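Local coordinates for 223aa long hypothetical arylmalonate decarboxylase (PDB 2DGD), which is of unknown function but, as a likely arylmalonate decarboxylase of the Asp/Glu racemase superfamily, probably removes carbon dioxide from arylmalonates without a metal or other cofactor, at residues 92-103 against 200-210. Sequence-based numbering, arbitrary orientation.
Sequences VVIPEESVYELL and VSENAAAMWEA
Helix 95-103 and helix 202-210 cross at 80°, with Ala205 fitted as a knob into a hole of Pro95, Ser98, Val99 and Leu102, at the junction between the two parallel-sheet alpha/beta lobes of an Asp/Glu racemase-type fold. The backbone of Val93 hydrogen-bonds to Ile70 and Tyr72 of strand 69-72 in one sheet, while Val200 belongs to strand 199-201 of the other, an edge strand within this chain. The axes of the two helical segments come within 7.8 Å, a closeness that the small Ala205 and Ala206 permit; Ala205 CB reaches Val99 CG2 at 3.6 Å. Leu102 forks between two partners. Its CG stands anti to the backbone N (chi1 -178°), and CD1 rests over the centre of the Trp208 six-membered ring as a CH-pi contact, 3.8 Å from the centroid, while CD2 meets Val200 CG1 at 3.7 Å. Glu101 CB lies at the edge of the same indole, in its plane. With alanine replacing Trp208, Leu102 CD1 would probably lose its aromatic floor and a gap would open beside Glu101 CB. Near the start of helix 95-103, Pro95 CB packs on Glu202 CG at 3.5 Å; beyond it, Glu202 OE2 accepts from Cys179 N and OE1 takes a water shared with Glu96 N. Glu209 runs alongside Val93 in the reverse direction, OE1 against CG1, and OE1 accepts from a second water, which in turn accepts from Ile94 N at 2.9 Å.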
loop_
_atom_site.group_PDB
_atom_site.type_symbol
_atom_site.label_atom_id
_atom_site.label_comp_id
_atom_site.label_asym_id
_atom_site.label_seq_id
_atom_site.Cartn_x
_atom_site.Cartn_y
_atom_site.Cartn_z
ATOM N N VAL A 92 -4.226 -17.419 -36.900
ATOM C CA VAL A 92 -3.522 -16.153 -36.759
ATOM C C VAL A 92 -4.501 -15.051 -36.378
ATOM O O VAL A 92 -5.672 -15.084 -36.767
ATOM C CB VAL A 92 -2.826 -15.751 -38.085
ATOM C CG1 VAL A 92 -3.861 -15.519 -39.169
ATOM C CG2 VAL A 92 -1.998 -14.501 -37.888
ATOM N N VAL A 93 -4.024 -14.082 -35.603
ATOM C CA VAL A 93 -4.852 -12.959 -35.202
ATOM C C VAL A 93 -4.435 -11.752 -36.028
ATOM O O VAL A 93 -3.280 -11.325 -35.981
ATOM C CB VAL A 93 -4.675 -12.614 -33.708
ATOM C CG1 VAL A 93 -5.378 -11.297 -33.394
ATOM C CG2 VAL A 93 -5.251 -13.717 -32.850
ATOM N N ILE A 94 -5.373 -11.214 -36.797
ATOM C CA ILE A 94 -5.097 -10.042 -37.613
ATOM C C ILE A 94 -5.755 -8.870 -36.902
ATOM O O ILE A 94 -6.970 -8.726 -36.934
ATOM C CB ILE A 94 -5.669 -10.207 -39.038
ATOM C CG1 ILE A 94 -4.976 -11.386 -39.727
ATOM C CG2 ILE A 94 -5.449 -8.933 -39.847
ATOM C CD1 ILE A 94 -5.513 -11.697 -41.100
ATOM N N PRO A 95 -4.951 -8.021 -36.238
ATOM C CA PRO A 95 -5.470 -6.861 -35.506
ATOM C C PRO A 95 -6.612 -6.091 -36.168
ATOM O O PRO A 95 -7.598 -5.764 -35.507
ATOM C CB PRO A 95 -4.218 -6.007 -35.256
ATOM C CG PRO A 95 -3.189 -6.551 -36.206
ATOM C CD PRO A 95 -3.479 -8.010 -36.252
ATOM N N GLU A 96 -6.491 -5.813 -37.463
ATOM C CA GLU A 96 -7.530 -5.080 -38.182
ATOM C C GLU A 96 -8.882 -5.801 -38.111
ATOM O O GLU A 96 -9.921 -5.173 -37.926
ATOM C CB GLU A 96 -7.105 -4.881 -39.640
ATOM C CG GLU A 96 -8.071 -4.052 -40.459
ATOM C CD GLU A 96 -7.363 -3.180 -41.483
ATOM O OE1 GLU A 96 -6.683 -2.201 -41.082
ATOM O OE2 GLU A 96 -7.486 -3.479 -42.691
ATOM N N GLU A 97 -8.861 -7.121 -38.255
ATOM C CA GLU A 97 -10.082 -7.911 -38.190
ATOM C C GLU A 97 -10.599 -7.993 -36.755
ATOM O O GLU A 97 -11.797 -8.136 -36.526
ATOM C CB GLU A 97 -9.830 -9.320 -38.730
ATOM C CG GLU A 97 -9.429 -9.362 -40.199
ATOM C CD GLU A 97 -9.377 -10.788 -40.769
ATOM O OE1 GLU A 97 -9.056 -10.925 -41.978
ATOM O OE2 GLU A 97 -9.657 -11.763 -40.020
ATOM N N SER A 98 -9.687 -7.906 -35.791
ATOM C CA SER A 98 -10.044 -7.956 -34.375
ATOM C C SER A 98 -10.839 -6.702 -34.042
ATOM O O SER A 98 -11.830 -6.753 -33.312
ATOM C CB SER A 98 -8.786 -8.004 -33.507
ATOM O OG SER A 98 -7.989 -9.128 -33.820
ATOM N N VAL A 99 -10.387 -5.574 -34.581
ATOM C CA VAL A 99 -11.051 -4.299 -34.366
ATOM C C VAL A 99 -12.489 -4.401 -34.847
ATOM O O VAL A 99 -13.415 -3.968 -34.170
ATOM C CB VAL A 99 -10.359 -3.171 -35.151
ATOM C CG1 VAL A 99 -11.156 -1.888 -35.026
ATOM C CG2 VAL A 99 -8.946 -2.973 -34.637
ATOM N N TYR A 100 -12.665 -4.983 -36.028
ATOM C CA TYR A 100 -13.986 -5.132 -36.606
ATOM C C TYR A 100 -14.902 -5.949 -35.706
ATOM O O TYR A 100 -16.020 -5.535 -35.415
ATOM C CB TYR A 100 -13.892 -5.787 -37.980
ATOM C CG TYR A 100 -15.234 -5.927 -38.649
ATOM C CD1 TYR A 100 -15.876 -4.822 -39.197
ATOM C CD2 TYR A 100 -15.891 -7.160 -38.683
ATOM C CE1 TYR A 100 -17.138 -4.938 -39.759
ATOM C CE2 TYR A 100 -17.150 -7.285 -39.239
ATOM C CZ TYR A 100 -17.770 -6.172 -39.774
ATOM O OH TYR A 100 -19.026 -6.288 -40.315
ATOM N N GLU A 101 -14.432 -7.109 -35.263
ATOM C CA GLU A 101 -15.245 -7.955 -34.399
ATOM C C GLU A 101 -15.560 -7.263 -33.080
ATOM O O GLU A 101 -16.687 -7.331 -32.591
ATOM C CB GLU A 101 -14.540 -9.288 -34.137
ATOM C CG GLU A 101 -14.321 -10.122 -35.400
ATOM C CD GLU A 101 -15.625 -10.497 -36.106
ATOM O OE1 GLU A 101 -15.559 -10.959 -37.265
ATOM O OE2 GLU A 101 -16.712 -10.338 -35.503
ATOM N N LEU A 102 -14.566 -6.583 -32.514
ATOM C CA LEU A 102 -14.756 -5.879 -31.253
ATOM C C LEU A 102 -15.785 -4.762 -31.380
ATOM O O LEU A 102 -16.667 -4.627 -30.533
ATOM C CB LEU A 102 -13.428 -5.305 -30.761
ATOM C CG LEU A 102 -13.485 -4.572 -29.417
ATOM C CD1 LEU A 102 -14.068 -5.470 -28.343
ATOM C CD2 LEU A 102 -12.088 -4.126 -29.033
ATOM N N LEU A 103 -15.671 -3.962 -32.437
ATOM C CA LEU A 103 -16.613 -2.871 -32.666
ATOM C C LEU A 103 -18.017 -3.429 -32.871
ATOM O O LEU A 103 -19.001 -2.877 -32.369
ATOM C CB LEU A 103 -16.201 -2.044 -33.884
ATOM C CG LEU A 103 -14.961 -1.172 -33.715
ATOM C CD1 LEU A 103 -14.638 -0.480 -35.027
ATOM C CD2 LEU A 103 -15.200 -0.158 -32.627
ATOM N N VAL A 200 -11.114 2.159 -29.066
ATOM C CA VAL A 200 -10.394 0.963 -29.502
ATOM C C VAL A 200 -9.122 1.186 -30.311
ATOM O O VAL A 200 -9.157 1.750 -31.407
ATOM C CB VAL A 200 -11.327 0.054 -30.336
ATOM C CG1 VAL A 200 -10.594 -1.208 -30.766
ATOM C CG2 VAL A 200 -12.562 -0.293 -29.535
ATOM N N SER A 201 -7.997 0.734 -29.775
ATOM C CA SER A 201 -6.732 0.867 -30.486
ATOM C C SER A 201 -6.476 -0.478 -31.130
ATOM O O SER A 201 -6.981 -1.502 -30.673
ATOM C CB SER A 201 -5.591 1.184 -29.532
ATOM O OG SER A 201 -5.238 0.032 -28.800
ATOM N N GLU A 202 -5.679 -0.481 -32.187
ATOM C CA GLU A 202 -5.405 -1.715 -32.895
ATOM C C GLU A 202 -4.715 -2.746 -32.008
ATOM O O GLU A 202 -5.027 -3.942 -32.078
ATOM C CB GLU A 202 -4.576 -1.412 -34.144
ATOM C CG GLU A 202 -4.591 -2.520 -35.166
ATOM C CD GLU A 202 -4.284 -2.027 -36.563
ATOM O OE1 GLU A 202 -4.027 -2.875 -37.444
ATOM O OE2 GLU A 202 -4.309 -0.794 -36.782
ATOM N N ASN A 203 -3.798 -2.292 -31.156
ATOM C CA ASN A 203 -3.098 -3.213 -30.279
ATOM C C ASN A 203 -4.023 -3.826 -29.240
ATOM O O ASN A 203 -3.959 -5.026 -28.989
ATOM C CB ASN A 203 -1.909 -2.528 -29.602
ATOM C CG ASN A 203 -0.792 -2.211 -30.577
ATOM O OD1 ASN A 203 -0.610 -2.910 -31.572
ATOM N ND2 ASN A 203 -0.030 -1.162 -30.290
ATOM N N ALA A 204 -4.893 -3.020 -28.644
ATOM C CA ALA A 204 -5.820 -3.536 -27.641
ATOM C C ALA A 204 -6.774 -4.561 -28.264
ATOM O O ALA A 204 -7.079 -5.593 -27.659
ATOM C CB ALA A 204 -6.607 -2.399 -27.021
ATOM N N ALA A 205 -7.245 -4.269 -29.473
ATOM C CA ALA A 205 -8.149 -5.166 -30.173
ATOM C C ALA A 205 -7.444 -6.490 -30.434
ATOM O O ALA A 205 -8.024 -7.558 -30.260
ATOM C CB ALA A 205 -8.593 -4.548 -31.473
ATOM N N ALA A 206 -6.186 -6.422 -30.847
ATOM C CA ALA A 206 -5.433 -7.638 -31.115
ATOM C C ALA A 206 -5.331 -8.514 -29.862
ATOM O O ALA A 206 -5.564 -9.722 -29.927
ATOM C CB ALA A 206 -4.054 -7.289 -31.621
HETATM N N MSE A 207 -4.986 -7.910 -28.726
HETATM C CA MSE A 207 -4.863 -8.658 -27.475
HETATM C C MSE A 207 -6.198 -9.236 -27.041
HETATM O O MSE A 207 -6.268 -10.347 -26.509
HETATM C CB MSE A 207 -4.311 -7.767 -26.369
HETATM C CG MSE A 207 -2.826 -7.935 -26.178
HETATM SE SE MSE A 207 -2.353 -9.745 -25.646
HETATM C CE MSE A 207 -1.944 -9.413 -23.777
ATOM N N TRP A 208 -7.253 -8.465 -27.263
ATOM C CA TRP A 208 -8.600 -8.890 -26.923
ATOM C C TRP A 208 -8.901 -10.226 -27.606
ATOM O O TRP A 208 -9.294 -11.191 -26.953
ATOM C CB TRP A 208 -9.592 -7.828 -27.385
ATOM C CG TRP A 208 -11.021 -8.241 -27.302
ATOM C CD1 TRP A 208 -11.786 -8.346 -26.171
ATOM C CD2 TRP A 208 -11.877 -8.578 -28.401
ATOM N NE1 TRP A 208 -13.068 -8.721 -26.501
ATOM C CE2 TRP A 208 -13.152 -8.871 -27.862
ATOM C CE3 TRP A 208 -11.690 -8.656 -29.789
ATOM C CZ2 TRP A 208 -14.239 -9.239 -28.669
ATOM C CZ3 TRP A 208 -12.772 -9.022 -30.590
ATOM C CH2 TRP A 208 -14.029 -9.307 -30.024
ATOM N N GLU A 209 -8.690 -10.275 -28.921
ATOM C CA GLU A 209 -8.948 -11.484 -29.695
ATOM C C GLU A 209 -8.052 -12.636 -29.288
ATOM O O GLU A 209 -8.522 -13.759 -29.109
ATOM C CB GLU A 209 -8.767 -11.219 -31.184
ATOM C CG GLU A 209 -9.393 -12.298 -32.050
ATOM C CD GLU A 209 -9.204 -12.056 -33.528
ATOM O OE1 GLU A 209 -8.264 -12.632 -34.117
ATOM O OE2 GLU A 209 -9.992 -11.281 -34.102
ATOM N N ALA A 210 -6.761 -12.365 -29.145
ATOM C CA ALA A 210 -5.810 -13.398 -28.766
ATOM C C ALA A 210 -6.147 -14.001 -27.407
ATOM O O ALA A 210 -6.202 -15.221 -27.253
ATOM C CB ALA A 210 -4.399 -12.822 -28.749
HETATM O O HOH W 1 -8.165 -11.962 -36.534
HETATM O O HOH W 2 -3.597 -5.266 -38.938
#